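Long-range contacts in cadherin-23 (Mus musculus, PDB 5UZ8), which probably serves as a calcium-dependent adhesion protein of hearing and mechanotransduction, its extracellular cadherin repeats stiffened by calcium ions: residues 2-8 and 33-38; 44-48 and 63-67. All blocks are in the same frame, centred on the assembly; numbering follows the deposited sequence.

Interaction 1: residues 2-8 and 33-38. With CA (calcium ion), chain H.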
loop_
_atom_site.group_PDB
_atom_site.type_symbol
_atom_site.label_atom_id
_atom_site.label_comp_id
_atom_site.label_asym_id
_atom_site.label_seq_id
_atom_site.Cartn_x
_atom_site.Cartn_y
_atom_site.Cartn_z
ATOM N N ASP A 2 -61.986 5.352 35.782
ATOM C CA ASP A 2 -61.600 6.673 35.175
ATOM C C ASP A 2 -60.114 7.054 35.394
ATOM O O ASP A 2 -59.767 8.237 35.504
ATOM C CB ASP A 2 -62.540 7.789 35.672
ATOM C CG ASP A 2 -62.649 7.840 37.189
ATOM O OD1 ASP A 2 -61.839 7.164 37.879
ATOM O OD2 ASP A 2 -63.562 8.541 37.690
ATOM N N ASN A 3 -59.246 6.049 35.449
ATOM C CA ASN A 3 -57.805 6.269 35.572
ATOM C C ASN A 3 -57.137 6.138 34.181
ATOM O O ASN A 3 -57.458 5.236 33.431
ATOM C CB ASN A 3 -57.204 5.261 36.564
ATOM C CG ASN A 3 -57.729 5.459 37.980
ATOM O OD1 ASN A 3 -57.325 6.385 38.678
ATOM N ND2 ASN A 3 -58.657 4.605 38.394
ATOM N N THR A 4 -56.262 7.075 33.842
ATOM C CA THR A 4 -55.459 7.027 32.620
ATOM C C THR A 4 -54.283 6.066 32.809
ATOM O O THR A 4 -53.709 6.016 33.888
ATOM C CB THR A 4 -54.929 8.436 32.327
ATOM O OG1 THR A 4 -56.052 9.318 32.288
ATOM C CG2 THR A 4 -54.167 8.516 31.002
ATOM N N PRO A 5 -53.912 5.298 31.761
ATOM C CA PRO A 5 -52.720 4.471 31.906
ATOM C C PRO A 5 -51.486 5.287 32.279
ATOM O O PRO A 5 -51.310 6.417 31.790
ATOM C CB PRO A 5 -52.558 3.846 30.516
ATOM C CG PRO A 5 -53.966 3.780 29.980
ATOM C CD PRO A 5 -54.623 5.018 30.493
ATOM N N GLN A 6 -50.643 4.702 33.134
ATOM C CA GLN A 6 -49.389 5.319 33.503
ATOM C C GLN A 6 -48.232 4.403 33.148
ATOM O O GLN A 6 -48.261 3.211 33.456
ATOM C CB GLN A 6 -49.338 5.570 35.007
ATOM C CG GLN A 6 -50.490 6.360 35.588
ATOM C CD GLN A 6 -50.427 6.342 37.101
ATOM O OE1 GLN A 6 -49.646 7.071 37.698
ATOM N NE2 GLN A 6 -51.186 5.467 37.715
ATOM N N PHE A 7 -47.194 4.974 32.566
ATOM C CA PHE A 7 -45.990 4.220 32.263
ATOM C C PHE A 7 -45.217 3.952 33.536
ATOM O O PHE A 7 -45.320 4.707 34.521
ATOM C CB PHE A 7 -45.135 4.932 31.196
ATOM C CG PHE A 7 -45.734 4.833 29.804
ATOM C CD1 PHE A 7 -45.593 3.664 29.058
ATOM C CD2 PHE A 7 -46.473 5.881 29.275
ATOM C CE1 PHE A 7 -46.160 3.567 27.793
ATOM C CE2 PHE A 7 -47.039 5.791 28.015
ATOM C CZ PHE A 7 -46.906 4.627 27.286
ATOM N N LYS A 8 -44.517 2.823 33.512
ATOM C CA LYS A 8 -43.724 2.336 34.603
ATOM C C LYS A 8 -42.234 2.404 34.250
ATOM O O LYS A 8 -41.863 2.173 33.108
ATOM C CB LYS A 8 -44.140 0.907 34.926
ATOM C CG LYS A 8 -45.611 0.829 35.344
ATOM C CD LYS A 8 -45.749 0.893 36.831
ATOM C CE LYS A 8 -45.619 -0.533 37.346
ATOM N NZ LYS A 8 -44.950 -0.545 38.645
ATOM N N ALA A 33 -43.873 -0.819 29.712
ATOM C CA ALA A 33 -45.119 -1.253 30.275
ATOM C C ALA A 33 -45.829 -0.071 30.901
ATOM O O ALA A 33 -45.187 0.811 31.487
ATOM C CB ALA A 33 -44.895 -2.333 31.332
ATOM N N ALA A 34 -47.145 -0.069 30.756
ATOM C CA ALA A 34 -48.002 0.846 31.458
ATOM C C ALA A 34 -48.991 0.040 32.277
ATOM O O ALA A 34 -49.216 -1.140 32.005
ATOM C CB ALA A 34 -48.732 1.729 30.477
ATOM N N VAL A 35 -49.597 0.697 33.260
ATOM C CA VAL A 35 -50.614 0.075 34.093
ATOM C C VAL A 35 -51.844 0.954 34.145
ATOM O O VAL A 35 -51.756 2.156 33.999
ATOM C CB VAL A 35 -50.120 -0.205 35.524
ATOM C CG1 VAL A 35 -48.977 -1.220 35.505
ATOM C CG2 VAL A 35 -49.688 1.081 36.207
ATOM N N ASP A 36 -52.986 0.323 34.335
ATOM C CA ASP A 36 -54.233 1.017 34.504
ATOM C C ASP A 36 -54.949 0.228 35.578
ATOM O O ASP A 36 -55.215 -0.951 35.371
ATOM C CB ASP A 36 -55.016 1.002 33.199
ATOM C CG ASP A 36 -56.282 1.820 33.272
ATOM O OD1 ASP A 36 -57.138 1.560 34.146
ATOM O OD2 ASP A 36 -56.431 2.735 32.428
ATOM N N PRO A 37 -55.238 0.856 36.727
ATOM C CA PRO A 37 -55.899 0.089 37.809
ATOM C C PRO A 37 -57.335 -0.447 37.507
ATOM O O PRO A 37 -57.749 -1.450 38.101
ATOM C CB PRO A 37 -55.882 1.069 38.997
ATOM C CG PRO A 37 -55.720 2.425 38.394
ATOM C CD PRO A 37 -54.931 2.247 37.126
ATOM N N ASP A 38 -58.041 0.168 36.555
ATOM C CA ASP A 38 -59.485 -0.065 36.337
ATOM C C ASP A 38 -59.843 -1.470 35.853
ATOM O O ASP A 38 -58.981 -2.224 35.418
ATOM C CB ASP A 38 -60.047 0.957 35.333
ATOM C CG ASP A 38 -59.786 2.402 35.749
ATOM O OD1 ASP A 38 -59.744 2.671 36.974
ATOM O OD2 ASP A 38 -59.611 3.264 34.847
HETATM CA CA CA H . -58.622 3.417 32.566
HETATM O O HOH W 1 -60.813 4.384 32.304
#

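Interaction 2: residues 44-48 and 63-67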
loop_
_atom_site.group_PDB
_atom_site.type_symbol
_atom_site.label_atom_id
_atom_site.label_comp_id
_atom_site.label_asym_id
_atom_site.label_seq_id
_atom_site.Cartn_x
_atom_site.Cartn_y
_atom_site.Cartn_z
ATOM N N LEU A 44 -57.990 -2.393 30.278
ATOM C CA LEU A 44 -57.298 -3.223 29.280
ATOM C C LEU A 44 -56.440 -2.348 28.359
ATOM O O LEU A 44 -56.979 -1.544 27.596
ATOM C CB LEU A 44 -58.329 -3.983 28.453
ATOM C CG LEU A 44 -57.837 -4.946 27.385
ATOM C CD1 LEU A 44 -56.746 -5.862 27.925
ATOM C CD2 LEU A 44 -59.031 -5.740 26.872
ATOM N N ILE A 45 -55.121 -2.516 28.415
ATOM C CA ILE A 45 -54.219 -1.597 27.722
ATOM C C ILE A 45 -53.813 -2.134 26.370
ATOM O O ILE A 45 -53.343 -3.253 26.275
ATOM C CB ILE A 45 -52.963 -1.282 28.566
ATOM C CG1 ILE A 45 -53.405 -0.622 29.888
ATOM C CG2 ILE A 45 -51.997 -0.373 27.795
ATOM C CD1 ILE A 45 -52.307 -0.563 30.921
ATOM N N THR A 46 -53.945 -1.283 25.352
ATOM C CA THR A 46 -53.469 -1.519 23.984
ATOM C C THR A 46 -52.262 -0.607 23.707
ATOM O O THR A 46 -52.327 0.601 23.974
ATOM C CB THR A 46 -54.585 -1.141 22.989
ATOM O OG1 THR A 46 -55.684 -2.012 23.196
ATOM C CG2 THR A 46 -54.148 -1.240 21.540
ATOM N N TYR A 47 -51.182 -1.178 23.191
ATOM C CA TYR A 47 -49.991 -0.419 22.854
ATOM C C TYR A 47 -49.927 -0.234 21.354
ATOM O O TYR A 47 -50.136 -1.182 20.600
ATOM C CB TYR A 47 -48.705 -1.123 23.308
ATOM C CG TYR A 47 -48.629 -1.341 24.801
ATOM C CD1 TYR A 47 -49.216 -2.440 25.385
ATOM C CD2 TYR A 47 -47.970 -0.428 25.632
ATOM C CE1 TYR A 47 -49.189 -2.633 26.761
ATOM C CE2 TYR A 47 -47.927 -0.609 26.998
ATOM C CZ TYR A 47 -48.513 -1.722 27.562
ATOM O OH TYR A 47 -48.450 -1.910 28.915
ATOM N N THR A 48 -49.644 0.996 20.939
ATOM C CA THR A 48 -49.284 1.292 19.560
ATOM C C THR A 48 -48.019 2.166 19.547
ATOM O O THR A 48 -47.674 2.801 20.565
ATOM C CB THR A 48 -50.423 2.031 18.837
ATOM O OG1 THR A 48 -50.756 3.236 19.554
ATOM C CG2 THR A 48 -51.675 1.154 18.730
ATOM N N SER A 63 -49.868 -5.932 20.036
ATOM C CA SER A 63 -50.476 -4.760 20.674
ATOM C C SER A 63 -50.872 -4.979 22.158
ATOM O O SER A 63 -51.237 -4.028 22.843
ATOM C CB SER A 63 -51.683 -4.280 19.864
ATOM O OG SER A 63 -52.768 -5.159 20.061
ATOM N N SER A 64 -50.814 -6.215 22.649
ATOM C CA SER A 64 -51.177 -6.497 24.046
ATOM C C SER A 64 -50.048 -6.230 25.041
ATOM O O SER A 64 -50.289 -6.280 26.246
ATOM C CB SER A 64 -51.645 -7.953 24.210
ATOM O OG SER A 64 -50.556 -8.852 24.021
ATOM N N ALA A 65 -48.844 -5.952 24.552
ATOM C CA ALA A 65 -47.694 -5.692 25.409
ATOM C C ALA A 65 -46.774 -4.643 24.815
ATOM O O ALA A 65 -46.899 -4.298 23.637
ATOM C CB ALA A 65 -46.922 -6.980 25.640
ATOM N N GLY A 66 -45.822 -4.159 25.619
ATOM C CA GLY A 66 -44.910 -3.116 25.178
ATOM C C GLY A 66 -43.542 -3.642 24.766
ATOM O O GLY A 66 -42.535 -2.928 24.880
ATOM N N LYS A 67 -43.486 -4.853 24.224
ATOM C CA LYS A 67 -42.223 -5.386 23.747
ATOM C C LYS A 67 -41.942 -4.907 22.325
ATOM O O LYS A 67 -42.699 -5.228 21.418
ATOM C CB LYS A 67 -42.215 -6.910 23.791
ATOM C CG LYS A 67 -40.836 -7.454 23.443
ATOM C CD LYS A 67 -40.867 -8.941 23.130
ATOM C CE LYS A 67 -41.154 -9.785 24.343
ATOM N NZ LYS A 67 -41.464 -11.155 23.834
HETATM O O HOH W 2 -52.262 -5.106 27.672
HETATM O O HOH W 3 -54.605 -4.838 22.029
#

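Interaction 1: residues 2-8 and 33-38
Calcium joins the two segments at one end: Asn3 O binds the ion at 2.3 Å, Asp36 grips it with both carboxylate oxygens, OD2 at 2.3 Å and OD1 more loosely, and Asp38 adds OD2. Water 1, Asn42 and Asp90 complete the site. The aspartates suit it because their paired oxygens can serve metal and backbone together. Asp38 OD2 also accepts Asn3 N through its syn lone pair, while Asp38 OD1 takes Asn3 ND2 at 2.6 Å, nearly straight (168°) and in the amide plane; donors on both oxygens should fix the carboxylate's rotation. Asp36 OD1 receives Asp38 N, an Asx turn that folds the chain round the ion. Farther along, Gln6 and Val35 form an antiparallel hydrogen-bonded pair, with Gln6 N to Val35 O and Val35 N to Gln6 O both 2.9 Å, and Lys8 N reaches Ala33 O. On the buried side the small methyl of Ala34 fits over one face of the Phe7 ring, 4.0 Å from CD1. On the opposite, more open face, which carries Val35, the aliphatic part of Lys8 bends across Val35 CG1. Strand pairing that runs into a calcium site whose first aspartate opens an Asx turn is characteristic of the N-terminal end of a cadherin repeat.

Interaction 2: residues 44-48 and 63-67
Tyr47 turns its ring against residues 63-66 because CG stands anti to the carbonyl carbon (chi1 -61°) and chi2 of 85° sets the ring across the CA-CB-CG plane, with a face presented to Gly66. The two segments belong to the opposed sheets of a Greek-key cadherin beta-sandwich, strand 46-53 in one and strand 66-70 in the other; residues 63-65, leading into strand 66-70, reach the start of outermost strand 46-53. Gly66 CA lies 4.1 Å from the ring centroid and 11° off the normal, a CH-pi contact; with no side chain, glycine lets its backbone settle directly over the ring. Ile45 CG2 covers the opposite face near the rim, so the aromatic plane is held from both sides. Tyr47 CD1 also comes to 3.3 Å from Ala65 C. The hydroxyl bonds outside the contact, to Ala34 N; a tyrosine suits the place, its ring packing while its hydroxyl reaches a backbone N-H. Direct backbone bonding rests on Tyr47 N to Ser63 O, almost straight. Two waters fill in: water 3 links the hydroxyls of Ser63 and Thr46, the latter also bonded by Asn91, and water 2 donates to Ile45 O at 2.6 Å and to Ser64 O at 2.7 Å.

In the fold
Interactions 1 and 2 lie about 12 Å apart, centre to centre, near the N-terminal end of the first repeat of this fragment. Interaction 1 contains the end of strand 28-35 and interaction 2 the start of its neighbour 66-70, so both reach the same sheet, whereas strand 46-53 belongs to the facing one. Tyr47 bridges the two: its OH lies 2.9 Å from Ala34 N, a probable hydrogen bond. Ile45 packs alongside, its CD1 3.3 Å from Ala34 O and 3.6 Å from the backbone N of Asp36, itself a calcium ligand. The ion belongs to interaction 1; the Ile45 side chain approaches to about 7 Å, so interaction 2 adjoins the site without supplying a ligand.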